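Local coordinates for protein gene product PA4716 (Pseudomonas aeruginosa, PDB 1U0K) that is of unknown function but is probably an isomerase of the PhzF family, perhaps an epimerase, at residues A[9-14]-A[252-257]; A[51-56]-A[60-65]; A[77-82]-A[98-103]; A[85-90]-A[111-116]. All coordinates share one frame; numbering follows the deposited sequence.

Interaction 1: residues A[9-14]-A[252-257]; sequences QLDVFA and LERPSR
The carbonyl oxygen of Phe13 meets Arg257 through a single ordered water, which donates to Phe13 O at 2.8 Å and accepts from Arg257 N at 3.0 Å. The water joins the two backbones, which do not bond directly here. Phe13 has left-handed backbone angles just after strand 6-12 ends. Its CG lies anti to the carbonyl carbon (chi1 -56°), and the ring leads away from the opposite segment to meet Leu80 and His77. Arg257 O still approaches the ring obliquely, 3.5 Å from Phe13 CD2, while the CB atoms of Phe13 and Ser256 stand 4.2 Å apart.

The contact spans the chain from its first strand to one of its last, and both ends are tied to strand 267-282, by pairing with strands 6-12 and 256-262. Such a junction is consistent with the two-lobed diaminopimelate epimerase-like fold of the PhzF family. The Phe13 side chain lies about 9 Å from that of Glu48, the predicted active-site residue.

The charged part is looser. Asp11 OD1 faces the edge of the Arg254 guanidinium, in its plane, but the salt bridge to NH2 is long at 3.7 Å, and the carboxylate plane is turned 66° from the guanidinium. Stronger partners hold that guanidinium: NE bonds to Gly20 O and NH2 pairs with Glu43 of the second subunit, so Arg254 also belongs to the dimer interface. Asp11 and that Glu43 are like charges close together, which Arg254 probably eases. Ser256 OG donates to Arg254 O at 2.8 Å, from above the carbonyl plane.

Interaction 2: residues A[51-56]-A[60-65]; sequences FLLPGD and AFRARI
Leu53 and Arg62 both place CG anti to the carbonyl carbon (chi1 -53° and -63°), and the Arg62 chain then bends at chi3 (-76°), which lays one guanidinium face against Leu53 CD1, 3.9 Å from NH1. The methyl sits toward the rim of the flat group, an apolar cover rather than a polar bond. Between the strands, four backbone bonds fix the antiparallel register. Phe51 N to Arg64 O is 2.8 Å and Arg64 N to Phe51 O 2.9 Å; Leu53 N to Arg62 O and its return, Arg62 N to Leu53 O, are 2.9 and 3.1 Å.

These bonds make the hydrogen-bonded pairs of the beta hairpin formed by strands 48-54 and 60-67. Leu52 and Ala63 are the non-hydrogen-bonded pair between them, with Leu52 CD2 4.0 Å from Ala63 CB. On that same face the Phe61 ring lies against Pro54, CE2 to CB at 3.9 Å, and helix 78-90 covers it through Leu86. The Phe51 ring, on the other face, turns its edge to Arg64 O at 3.6 Å from CD1. Arg64 sends its guanidinium elsewhere, to Glu71 and Asp34. Near the turn, a water links Gly55 N to Ala60 O.

Interaction 3: residues A[77-82]-A[98-103]; sequences HPLLGA and WTLHLA
Apolar side-chain contact carries this interface, and Leu79 is central to it. Leu79 and Leu100 slide past one another in opposite directions, with Leu79 CD2 3.6 Å from Leu100 CD1. The same Leu100 methyl also lies 3.9 Å from Leu79 CB and 4.0 Å from Ala82 CB, so it rests against two helix residues about one turn apart. Its reach follows from the extended side chain of Leu100: chi2 of 177° sets CD1 anti to CA and carries it up to the helix. The other branch of Leu79 is used differently. Leu79 CD1 meets Leu102 CD1 tip to tip at 4.2 Å, a lighter touch just beyond the end of the strand.

Helix 78-90 connects strands 60-67 and 96-101, which are parallel neighbours, and packs against them. Leu100 and Leu102, two positions apart, face the helix together, while His101 between them turns away. In the PhzF family this is consistent with a helix enclosed by a strongly curved sheet. Ile50, Ile65, Val107 and Met122 complete the apolar surroundings of Leu79.

The polar bonds lie within 77-82 or run to the neighbouring strand 60-67. In 77-82, Ala82 N bonds to Pro78 O at 3.0 Å and Gly81 N to His77 O at 3.3 Å. Backbone bonds of Thr99 and His101 with Phe61 pair strand 96-101 with strand 60-67. The Leu79 side chain lies about 9 Å from that of Glu48, the predicted active-site residue.

Interaction 4: residues A[85-90]-A[111-116]; sequences LLHHLR and SVRAGS
His87 projects from the helix over the guanidinium of Arg113, its ND1 4.0 Å above one face and displaced toward the rim. The imidazole and guanidinium planes are 66° apart, so the two groups are not stacked; the near approach is CE1 to Arg113 NE, also 4.0 Å. CG of His87 is anti to its own N (chi1 -160°), which swings the ring out toward the strand, where its edge is turned to the backbone of Ser111. Ser111 OG is engaged by Trp98 NE1 of strand 96-101.

Arg113 gets there by an extended chain from CG to NE. Its guanidinium is tied to the helix by two waters, both in its plane at the edge: one accepts from NH2 at 2.9 Å and donates to His88 O at 2.7 Å, the other accepts from NH1 at 3.0 Å and lies 2.7 Å from His88 ND1. Arg113 NE bonds in addition to Gly92 O, just beyond the helix, so the group is gripped on several sides. The contact sits far from the predicted active site and joins the C-terminal end of helix 78-90 to the end of strand 106-114. The axes of the short segments are 8.8 Å apart and inclined at 74°, with the two bridging waters between His88 and Arg113.

ND1 of His87 is buried without a partner in the model, while NE2 makes a weak hydrogen bond to Asn94 O. With Arg113 NH2 only 4.1 Å from ND1, the arginine's charge would tend to disfavour protonation there, so His87 is probably neutral, with its proton on NE2.

Overall arrangement
From the N terminus, residues 9-14 open the longest loop, which interaction 1 closes only at 252-257; the other three contacts nest inside it. Interaction 2 closes first, as a short hairpin loop, in series before interactions 3 and 4. Those two cross: helix 78-90 supplies both first segments, and strands 96-101 and 106-114, sheet neighbours, supply the second. Interaction 2 lies beside interaction 3 because strand 60-67 pairs with strand 96-101, and Phe61 also packs on Leu86 of interaction 4. Leu10 and Phe13 of interaction 1 touch helix 78-90 at Gly81 and Leu80. The helix thus connects the hairpin and the crossing contacts to the first strand.

Interaction 1: residues A[9-14]-A[252-257]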
loop_
_atom_site.group_PDB
_atom_site.type_symbol
_atom_site.label_atom_id
_atom_site.label_comp_id
_atom_site.label_asym_id
_atom_site.label_seq_id
_atom_site.Cartn_x
_atom_site.Cartn_y
_atom_site.Cartn_z
ATOM N N GLN A 9 -6.166 4.428 -12.559
ATOM C CA GLN A 9 -5.816 3.152 -11.965
ATOM C C GLN A 9 -5.836 2.098 -13.056
ATOM O O GLN A 9 -6.828 1.934 -13.741
ATOM C CB GLN A 9 -6.812 2.791 -10.845
ATOM C CG GLN A 9 -6.583 1.440 -10.199
ATOM C CD GLN A 9 -5.268 1.334 -9.453
ATOM O OE1 GLN A 9 -4.685 2.347 -9.051
ATOM N NE2 GLN A 9 -4.792 0.109 -9.274
ATOM N N LEU A 10 -4.704 1.434 -13.250
ATOM C CA LEU A 10 -4.525 0.408 -14.272
ATOM C C LEU A 10 -3.996 -0.863 -13.634
ATOM O O LEU A 10 -3.395 -0.819 -12.571
ATOM C CB LEU A 10 -3.488 0.867 -15.311
ATOM C CG LEU A 10 -3.928 1.833 -16.406
ATOM C CD1 LEU A 10 -4.332 3.169 -15.875
ATOM C CD2 LEU A 10 -2.801 1.998 -17.412
ATOM N N ASP A 11 -4.187 -1.984 -14.312
ATOM C CA ASP A 11 -3.469 -3.211 -13.986
ATOM C C ASP A 11 -2.567 -3.603 -15.136
ATOM O O ASP A 11 -3.001 -3.630 -16.283
ATOM C CB ASP A 11 -4.443 -4.344 -13.731
ATOM C CG ASP A 11 -5.173 -4.188 -12.440
ATOM O OD1 ASP A 11 -4.589 -3.644 -11.470
ATOM O OD2 ASP A 11 -6.343 -4.577 -12.307
ATOM N N VAL A 12 -1.319 -3.927 -14.813
ATOM C CA VAL A 12 -0.325 -4.318 -15.809
ATOM C C VAL A 12 0.020 -5.801 -15.622
ATOM O O VAL A 12 0.070 -6.301 -14.488
ATOM C CB VAL A 12 0.944 -3.455 -15.682
ATOM C CG1 VAL A 12 1.957 -3.806 -16.787
ATOM C CG2 VAL A 12 0.597 -1.961 -15.725
ATOM N N PHE A 13 0.266 -6.482 -16.740
ATOM C CA PHE A 13 0.382 -7.949 -16.785
ATOM C C PHE A 13 -0.936 -8.592 -16.350
ATOM O O PHE A 13 -0.969 -9.506 -15.515
ATOM C CB PHE A 13 1.560 -8.452 -15.950
ATOM C CG PHE A 13 2.887 -7.836 -16.330
ATOM C CD1 PHE A 13 3.606 -7.082 -15.413
ATOM C CD2 PHE A 13 3.421 -8.022 -17.594
ATOM C CE1 PHE A 13 4.823 -6.525 -15.741
ATOM C CE2 PHE A 13 4.650 -7.461 -17.935
ATOM C CZ PHE A 13 5.349 -6.715 -17.009
ATOM N N ALA A 14 -2.016 -8.110 -16.958
ATOM C CA ALA A 14 -3.383 -8.412 -16.550
ATOM C C ALA A 14 -4.262 -8.562 -17.783
ATOM O O ALA A 14 -4.448 -7.616 -18.548
ATOM C CB ALA A 14 -3.918 -7.285 -15.641
ATOM N N LEU A 252 1.105 -13.995 -3.844
ATOM C CA LEU A 252 0.184 -12.917 -3.469
ATOM C C LEU A 252 -1.231 -13.150 -4.006
ATOM O O LEU A 252 -2.068 -12.243 -3.977
ATOM C CB LEU A 252 0.701 -11.589 -4.020
ATOM C CG LEU A 252 1.990 -11.080 -3.391
ATOM C CD1 LEU A 252 2.678 -10.115 -4.341
ATOM C CD2 LEU A 252 1.691 -10.422 -2.047
ATOM N N GLU A 253 -1.488 -14.358 -4.509
ATOM C CA GLU A 253 -2.751 -14.704 -5.159
ATOM C C GLU A 253 -3.080 -13.791 -6.356
ATOM O O GLU A 253 -4.247 -13.562 -6.687
ATOM C CB GLU A 253 -3.894 -14.739 -4.132
ATOM C CG GLU A 253 -4.170 -16.139 -3.604
ATOM C CD GLU A 253 -2.982 -16.742 -2.886
ATOM O OE1 GLU A 253 -2.732 -16.368 -1.719
ATOM O OE2 GLU A 253 -2.294 -17.593 -3.490
ATOM N N ARG A 254 -2.027 -13.296 -7.005
ATOM C CA ARG A 254 -2.139 -12.515 -8.234
ATOM C C ARG A 254 -1.135 -13.043 -9.265
ATOM O O ARG A 254 -0.232 -12.319 -9.697
ATOM C CB ARG A 254 -1.909 -11.024 -7.947
ATOM C CG ARG A 254 -3.142 -10.349 -7.350
ATOM C CD ARG A 254 -2.918 -8.936 -6.859
ATOM N NE ARG A 254 -3.202 -7.938 -7.895
ATOM C CZ ARG A 254 -4.408 -7.430 -8.173
ATOM N NH1 ARG A 254 -5.483 -7.786 -7.484
ATOM N NH2 ARG A 254 -4.532 -6.524 -9.139
ATOM N N PRO A 255 -1.304 -14.303 -9.671
ATOM C CA PRO A 255 -0.396 -14.911 -10.644
ATOM C C PRO A 255 -0.451 -14.131 -11.949
ATOM O O PRO A 255 -1.535 -13.792 -12.432
ATOM C CB PRO A 255 -0.945 -16.331 -10.810
ATOM C CG PRO A 255 -2.368 -16.239 -10.399
ATOM C CD PRO A 255 -2.381 -15.229 -9.286
ATOM N N SER A 256 0.720 -13.827 -12.484
ATOM C CA SER A 256 0.860 -12.930 -13.622
ATOM C C SER A 256 1.886 -13.488 -14.592
ATOM O O SER A 256 2.798 -14.220 -14.197
ATOM C CB SER A 256 1.309 -11.542 -13.161
ATOM O OG SER A 256 0.456 -11.038 -12.146
ATOM N N ARG A 257 1.727 -13.121 -15.856
ATOM C CA ARG A 257 2.609 -13.559 -16.928
ATOM C C ARG A 257 3.269 -12.348 -17.562
ATOM O O ARG A 257 2.594 -11.390 -17.945
ATOM C CB ARG A 257 1.817 -14.325 -17.979
ATOM C CG ARG A 257 1.188 -15.598 -17.458
ATOM C CD ARG A 257 0.389 -16.359 -18.497
ATOM N NE ARG A 257 -0.928 -15.763 -18.723
ATOM C CZ ARG A 257 -1.969 -15.857 -17.891
ATOM N NH1 ARG A 257 -1.878 -16.533 -16.746
ATOM N NH2 ARG A 257 -3.119 -15.266 -18.202
HETATM O O HOH W 1 -1.014 -12.147 -16.468
#

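Interaction 2: residues A[51-56]-A[60-65]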
loop_
_atom_site.group_PDB
_atom_site.type_symbol
_atom_site.label_atom_id
_atom_site.label_comp_id
_atom_site.label_asym_id
_atom_site.label_seq_id
_atom_site.Cartn_x
_atom_site.Cartn_y
_atom_site.Cartn_z
ATOM N N PHE A 51 4.373 9.375 -13.363
ATOM C CA PHE A 51 3.961 10.754 -13.621
ATOM C C PHE A 51 4.503 11.152 -14.983
ATOM O O PHE A 51 5.704 11.053 -15.209
ATOM C CB PHE A 51 4.508 11.677 -12.523
ATOM C CG PHE A 51 3.985 11.345 -11.153
ATOM C CD1 PHE A 51 4.588 10.345 -10.401
ATOM C CD2 PHE A 51 2.871 11.993 -10.629
ATOM C CE1 PHE A 51 4.087 9.994 -9.167
ATOM C CE2 PHE A 51 2.365 11.627 -9.390
ATOM C CZ PHE A 51 2.984 10.630 -8.661
ATOM N N LEU A 52 3.613 11.556 -15.883
ATOM C CA LEU A 52 3.977 11.926 -17.253
ATOM C C LEU A 52 4.000 13.434 -17.434
ATOM O O LEU A 52 3.143 14.156 -16.934
ATOM C CB LEU A 52 3.016 11.294 -18.259
ATOM C CG LEU A 52 2.855 9.767 -18.201
ATOM C CD1 LEU A 52 1.882 9.252 -19.268
ATOM C CD2 LEU A 52 4.189 9.050 -18.336
ATOM N N LEU A 53 4.989 13.898 -18.188
ATOM C CA LEU A 53 5.174 15.318 -18.463
ATOM C C LEU A 53 5.143 15.488 -19.988
ATOM O O LEU A 53 6.094 15.104 -20.678
ATOM C CB LEU A 53 6.485 15.804 -17.861
ATOM C CG LEU A 53 6.632 15.460 -16.365
ATOM C CD1 LEU A 53 8.069 15.553 -15.899
ATOM C CD2 LEU A 53 5.724 16.357 -15.528
ATOM N N PRO A 54 4.044 16.022 -20.514
ATOM C CA PRO A 54 3.933 16.237 -21.960
ATOM C C PRO A 54 4.874 17.337 -22.434
ATOM O O PRO A 54 5.329 18.182 -21.664
ATOM C CB PRO A 54 2.472 16.661 -22.152
ATOM C CG PRO A 54 2.078 17.253 -20.858
ATOM C CD PRO A 54 2.837 16.488 -19.800
ATOM N N GLY A 55 5.176 17.283 -23.725
ATOM C CA GLY A 55 5.968 18.301 -24.385
ATOM C C GLY A 55 5.436 18.526 -25.784
ATOM O O GLY A 55 4.264 18.287 -26.063
ATOM N N ASP A 56 6.318 18.937 -26.681
ATOM C CA ASP A 56 5.907 19.336 -28.025
ATOM C C ASP A 56 5.720 18.183 -29.021
ATOM O O ASP A 56 5.293 18.397 -30.153
ATOM C CB ASP A 56 6.871 20.396 -28.579
ATOM C CG ASP A 56 8.292 19.894 -28.751
ATOM O OD1 ASP A 56 8.566 18.687 -28.602
ATOM O OD2 ASP A 56 9.220 20.680 -29.028
ATOM N N ALA A 60 5.840 11.491 -27.406
ATOM C CA ALA A 60 6.953 11.440 -26.458
ATOM C C ALA A 60 6.658 12.196 -25.162
ATOM O O ALA A 60 6.104 13.281 -25.169
ATOM C CB ALA A 60 8.246 11.965 -27.106
ATOM N N PHE A 61 6.989 11.573 -24.032
ATOM C CA PHE A 61 6.735 12.128 -22.711
ATOM C C PHE A 61 7.925 11.875 -21.832
ATOM O O PHE A 61 8.554 10.829 -21.936
ATOM C CB PHE A 61 5.501 11.456 -22.078
ATOM C CG PHE A 61 4.245 11.708 -22.828
ATOM C CD1 PHE A 61 3.985 11.029 -24.002
ATOM C CD2 PHE A 61 3.326 12.636 -22.380
ATOM C CE1 PHE A 61 2.840 11.287 -24.730
ATOM C CE2 PHE A 61 2.155 12.877 -23.103
ATOM C CZ PHE A 61 1.921 12.207 -24.268
ATOM N N ARG A 62 8.228 12.810 -20.950
ATOM C CA ARG A 62 9.116 12.499 -19.847
ATOM C C ARG A 62 8.304 11.779 -18.782
ATOM O O ARG A 62 7.102 12.020 -18.628
ATOM C CB ARG A 62 9.753 13.751 -19.271
ATOM C CG ARG A 62 10.655 14.494 -20.244
ATOM C CD ARG A 62 11.284 15.736 -19.638
ATOM N NE ARG A 62 10.325 16.837 -19.535
ATOM C CZ ARG A 62 10.227 17.685 -18.510
ATOM N NH1 ARG A 62 11.027 17.590 -17.447
ATOM N NH2 ARG A 62 9.313 18.649 -18.547
ATOM N N ALA A 63 8.967 10.901 -18.059
ATOM C CA ALA A 63 8.316 10.121 -17.013
ATOM C C ALA A 63 9.119 10.149 -15.723
ATOM O O ALA A 63 10.347 10.241 -15.732
ATOM C CB ALA A 63 8.125 8.733 -17.471
ATOM N N ARG A 64 8.402 10.069 -14.610
ATOM C CA ARG A 64 9.004 9.955 -13.296
ATOM C C ARG A 64 8.274 8.806 -12.601
ATOM O O ARG A 64 7.041 8.784 -12.576
ATOM C CB ARG A 64 8.829 11.244 -12.488
ATOM C CG ARG A 64 9.329 12.538 -13.136
ATOM C CD ARG A 64 10.813 12.739 -13.062
ATOM N NE ARG A 64 11.344 12.860 -11.706
ATOM C CZ ARG A 64 11.359 13.964 -10.972
ATOM N NH1 ARG A 64 10.822 15.097 -11.400
ATOM N NH2 ARG A 64 11.917 13.919 -9.772
ATOM N N ILE A 65 9.035 7.851 -12.080
ATOM C CA ILE A 65 8.484 6.675 -11.411
ATOM C C ILE A 65 8.898 6.674 -9.957
ATOM O O ILE A 65 10.068 6.857 -9.641
ATOM C CB ILE A 65 8.968 5.367 -12.078
ATOM C CG1 ILE A 65 8.535 5.291 -13.542
ATOM C CG2 ILE A 65 8.451 4.169 -11.317
ATOM C CD1 ILE A 65 9.238 4.198 -14.331
HETATM O O HOH W 2 3.794 14.994 -25.285
#

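Interaction 3: residues A[77-82]-A[98-103]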
loop_
_atom_site.group_PDB
_atom_site.type_symbol
_atom_site.label_atom_id
_atom_site.label_comp_id
_atom_site.label_asym_id
_atom_site.label_seq_id
_atom_site.Cartn_x
_atom_site.Cartn_y
_atom_site.Cartn_z
ATOM N N HIS A 77 7.732 -1.780 -15.654
ATOM C CA HIS A 77 6.329 -1.954 -16.080
ATOM C C HIS A 77 5.351 -0.745 -15.900
ATOM O O HIS A 77 4.291 -0.730 -16.524
ATOM C CB HIS A 77 5.710 -3.183 -15.420
ATOM C CG HIS A 77 5.452 -2.986 -13.969
ATOM N ND1 HIS A 77 6.459 -3.020 -13.030
ATOM C CD2 HIS A 77 4.323 -2.657 -13.302
ATOM C CE1 HIS A 77 5.955 -2.744 -11.843
ATOM N NE2 HIS A 77 4.663 -2.516 -11.981
ATOM N N PRO A 78 5.646 0.248 -15.062
ATOM C CA PRO A 78 4.883 1.501 -15.149
ATOM C C PRO A 78 4.900 2.090 -16.557
ATOM O O PRO A 78 3.942 2.746 -16.946
ATOM C CB PRO A 78 5.595 2.412 -14.154
ATOM C CG PRO A 78 6.097 1.466 -13.135
ATOM C CD PRO A 78 6.621 0.307 -13.954
ATOM N N LEU A 79 5.961 1.848 -17.322
ATOM C CA LEU A 79 6.033 2.345 -18.694
ATOM C C LEU A 79 5.016 1.645 -19.606
ATOM O O LEU A 79 4.425 2.301 -20.456
ATOM C CB LEU A 79 7.454 2.232 -19.272
ATOM C CG LEU A 79 8.595 2.964 -18.555
ATOM C CD1 LEU A 79 9.909 2.760 -19.322
ATOM C CD2 LEU A 79 8.377 4.441 -18.374
ATOM N N LEU A 80 4.791 0.350 -19.405
ATOM C CA LEU A 80 3.767 -0.385 -20.141
ATOM C C LEU A 80 2.383 0.194 -19.888
ATOM O O LEU A 80 1.599 0.376 -20.821
ATOM C CB LEU A 80 3.759 -1.855 -19.744
ATOM C CG LEU A 80 5.031 -2.623 -20.076
ATOM C CD1 LEU A 80 4.840 -4.075 -19.655
ATOM C CD2 LEU A 80 5.408 -2.500 -21.551
ATOM N N GLY A 81 2.092 0.473 -18.618
ATOM C CA GLY A 81 0.815 1.079 -18.238
ATOM C C GLY A 81 0.641 2.456 -18.846
ATOM O O GLY A 81 -0.424 2.774 -19.373
ATOM N N ALA A 82 1.685 3.276 -18.792
ATOM C CA ALA A 82 1.645 4.579 -19.430
ATOM C C ALA A 82 1.347 4.481 -20.933
ATOM O O ALA A 82 0.519 5.223 -21.459
ATOM C CB ALA A 82 2.940 5.333 -19.186
ATOM N N TRP A 98 5.467 4.960 -28.972
ATOM C CA TRP A 98 5.679 5.964 -27.937
ATOM C C TRP A 98 7.141 5.982 -27.541
ATOM O O TRP A 98 7.828 4.974 -27.651
ATOM C CB TRP A 98 4.851 5.627 -26.686
ATOM C CG TRP A 98 3.455 5.286 -26.983
ATOM C CD1 TRP A 98 2.902 4.041 -27.044
ATOM C CD2 TRP A 98 2.404 6.209 -27.274
ATOM N NE1 TRP A 98 1.572 4.138 -27.362
ATOM C CE2 TRP A 98 1.237 5.457 -27.502
ATOM C CE3 TRP A 98 2.328 7.603 -27.359
ATOM C CZ2 TRP A 98 0.013 6.050 -27.829
ATOM C CZ3 TRP A 98 1.111 8.186 -27.692
ATOM C CH2 TRP A 98 -0.022 7.412 -27.915
ATOM N N THR A 99 7.613 7.126 -27.068
ATOM C CA THR A 99 8.927 7.226 -26.452
ATOM C C THR A 99 8.762 7.842 -25.082
ATOM O O THR A 99 8.206 8.931 -24.949
ATOM C CB THR A 99 9.857 8.093 -27.300
ATOM O OG1 THR A 99 9.955 7.529 -28.617
ATOM C CG2 THR A 99 11.280 8.074 -26.743
ATOM N N LEU A 100 9.233 7.148 -24.056
ATOM C CA LEU A 100 9.206 7.685 -22.705
ATOM C C LEU A 100 10.623 7.967 -22.220
ATOM O O LEU A 100 11.488 7.106 -22.282
ATOM C CB LEU A 100 8.464 6.732 -21.757
ATOM C CG LEU A 100 6.998 6.501 -22.117
ATOM C CD1 LEU A 100 6.378 5.490 -21.161
ATOM C CD2 LEU A 100 6.204 7.798 -22.109
ATOM N N HIS A 101 10.844 9.180 -21.734
ATOM C CA HIS A 101 12.170 9.620 -21.318
ATOM C C HIS A 101 12.282 9.591 -19.808
ATOM O O HIS A 101 11.575 10.308 -19.116
ATOM C CB HIS A 101 12.448 11.032 -21.843
ATOM C CG HIS A 101 12.582 11.088 -23.328
ATOM N ND1 HIS A 101 13.716 10.661 -23.988
ATOM C CD2 HIS A 101 11.720 11.498 -24.285
ATOM C CE1 HIS A 101 13.542 10.808 -25.291
ATOM N NE2 HIS A 101 12.339 11.315 -25.497
ATOM N N LEU A 102 13.158 8.727 -19.310
ATOM C CA LEU A 102 13.575 8.757 -17.915
ATOM C C LEU A 102 14.894 9.527 -17.875
ATOM O O LEU A 102 15.517 9.724 -18.910
ATOM C CB LEU A 102 13.727 7.334 -17.377
ATOM C CG LEU A 102 12.416 6.534 -17.293
ATOM C CD1 LEU A 102 12.692 5.041 -17.220
ATOM C CD2 LEU A 102 11.570 6.986 -16.100
ATOM N N ALA A 103 15.297 10.002 -16.705
ATOM C CA ALA A 103 16.533 10.785 -16.584
ATOM C C ALA A 103 17.706 10.084 -17.268
ATOM O O ALA A 103 18.430 10.696 -18.063
ATOM C CB ALA A 103 16.858 11.029 -15.122
#

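Interaction 4: residues A[85-90]-A[111-116]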
loop_
_atom_site.group_PDB
_atom_site.type_symbol
_atom_site.label_atom_id
_atom_site.label_comp_id
_atom_site.label_asym_id
_atom_site.label_seq_id
_atom_site.Cartn_x
_atom_site.Cartn_y
_atom_site.Cartn_z
ATOM N N LEU A 85 -2.331 3.736 -21.509
ATOM C CA LEU A 85 -3.149 4.895 -21.222
ATOM C C LEU A 85 -3.032 5.918 -22.343
ATOM O O LEU A 85 -4.036 6.475 -22.764
ATOM C CB LEU A 85 -2.803 5.523 -19.863
ATOM C CG LEU A 85 -3.590 6.809 -19.591
ATOM C CD1 LEU A 85 -5.083 6.508 -19.470
ATOM C CD2 LEU A 85 -3.082 7.532 -18.381
ATOM N N LEU A 86 -1.820 6.161 -22.837
ATOM C CA LEU A 86 -1.639 7.115 -23.932
ATOM C C LEU A 86 -2.406 6.679 -25.183
ATOM O O LEU A 86 -2.949 7.519 -25.884
ATOM C CB LEU A 86 -0.158 7.307 -24.239
ATOM C CG LEU A 86 0.630 8.017 -23.141
ATOM C CD1 LEU A 86 2.116 7.952 -23.445
ATOM C CD2 LEU A 86 0.215 9.458 -22.977
ATOM N N HIS A 87 -2.453 5.380 -25.438
ATOM C CA HIS A 87 -3.223 4.813 -26.559
ATOM C C HIS A 87 -4.715 5.062 -26.335
ATOM O O HIS A 87 -5.430 5.499 -27.242
ATOM C CB HIS A 87 -2.932 3.319 -26.664
ATOM C CG HIS A 87 -3.257 2.694 -27.988
ATOM N ND1 HIS A 87 -4.351 3.039 -28.752
ATOM C CD2 HIS A 87 -2.636 1.693 -28.655
ATOM C CE1 HIS A 87 -4.372 2.286 -29.843
ATOM N NE2 HIS A 87 -3.339 1.466 -29.806
ATOM N N HIS A 88 -5.181 4.819 -25.118
ATOM C CA HIS A 88 -6.580 5.105 -24.760
ATOM C C HIS A 88 -6.960 6.575 -24.997
ATOM O O HIS A 88 -8.014 6.868 -25.567
ATOM C CB HIS A 88 -6.823 4.715 -23.294
ATOM C CG HIS A 88 -8.164 5.127 -22.770
ATOM N ND1 HIS A 88 -9.343 4.579 -23.228
ATOM C CD2 HIS A 88 -8.509 6.041 -21.838
ATOM C CE1 HIS A 88 -10.357 5.134 -22.587
ATOM N NE2 HIS A 88 -9.880 6.031 -21.744
ATOM N N LEU A 89 -6.094 7.494 -24.584
ATOM C CA LEU A 89 -6.341 8.925 -24.723
ATOM C C LEU A 89 -6.275 9.399 -26.178
ATOM O O LEU A 89 -7.074 10.232 -26.583
ATOM C CB LEU A 89 -5.359 9.726 -23.865
ATOM C CG LEU A 89 -5.533 9.521 -22.358
ATOM C CD1 LEU A 89 -4.395 10.214 -21.610
ATOM C CD2 LEU A 89 -6.884 10.022 -21.880
ATOM N N ARG A 90 -5.350 8.856 -26.963
ATOM C CA ARG A 90 -5.178 9.302 -28.349
ATOM C C ARG A 90 -6.274 8.729 -29.253
ATOM O O ARG A 90 -6.760 9.411 -30.155
ATOM C CB ARG A 90 -3.809 8.886 -28.882
ATOM C CG ARG A 90 -3.486 9.408 -30.293
ATOM C CD ARG A 90 -2.128 8.945 -30.808
ATOM N NE ARG A 90 -1.585 9.798 -31.870
ATOM C CZ ARG A 90 -2.026 9.825 -33.126
ATOM N NH1 ARG A 90 -3.024 9.038 -33.526
ATOM N NH2 ARG A 90 -1.448 10.643 -34.002
ATOM N N SER A 111 2.056 -0.124 -28.455
ATOM C CA SER A 111 0.825 -0.621 -27.886
ATOM C C SER A 111 -0.187 -0.966 -28.961
ATOM O O SER A 111 -0.258 -0.314 -29.993
ATOM C CB SER A 111 0.226 0.410 -26.932
ATOM O OG SER A 111 -0.008 1.631 -27.603
ATOM N N VAL A 112 -0.982 -1.991 -28.683
ATOM C CA VAL A 112 -2.103 -2.380 -29.523
ATOM C C VAL A 112 -3.333 -2.607 -28.650
ATOM O O VAL A 112 -3.225 -2.888 -27.457
ATOM C CB VAL A 112 -1.787 -3.667 -30.323
ATOM C CG1 VAL A 112 -0.643 -3.425 -31.309
ATOM C CG2 VAL A 112 -1.449 -4.829 -29.393
ATOM N N ARG A 113 -4.506 -2.459 -29.240
ATOM C CA ARG A 113 -5.734 -2.836 -28.565
ATOM C C ARG A 113 -5.806 -4.353 -28.471
ATOM O O ARG A 113 -5.372 -5.068 -29.383
ATOM C CB ARG A 113 -6.943 -2.283 -29.318
ATOM C CG ARG A 113 -6.984 -0.780 -29.354
ATOM C CD ARG A 113 -8.276 -0.211 -29.890
ATOM N NE ARG A 113 -8.231 1.245 -29.930
ATOM C CZ ARG A 113 -8.463 2.044 -28.889
ATOM N NH1 ARG A 113 -8.792 1.547 -27.697
ATOM N NH2 ARG A 113 -8.389 3.359 -29.046
ATOM N N ALA A 114 -6.332 -4.838 -27.355
ATOM C CA ALA A 114 -6.465 -6.267 -27.112
ATOM C C ALA A 114 -7.651 -6.502 -26.195
ATOM O O ALA A 114 -7.569 -6.261 -24.993
ATOM C CB ALA A 114 -5.196 -6.828 -26.489
ATOM N N GLY A 115 -8.754 -6.962 -26.773
ATOM C CA GLY A 115 -9.956 -7.262 -26.017
ATOM C C GLY A 115 -10.487 -6.037 -25.301
ATOM O O GLY A 115 -10.715 -5.003 -25.926
ATOM N N SER A 116 -10.643 -6.155 -23.982
ATOM C CA SER A 116 -11.147 -5.069 -23.137
ATOM C C SER A 116 -10.085 -3.992 -22.849
ATOM O O SER A 116 -10.407 -2.889 -22.362
ATOM C CB SER A 116 -11.679 -5.635 -21.810
ATOM O OG SER A 116 -10.713 -6.458 -21.155
HETATM O O HOH W 3 -9.443 5.268 -27.204
HETATM O O HOH W 4 -9.834 2.791 -25.133
#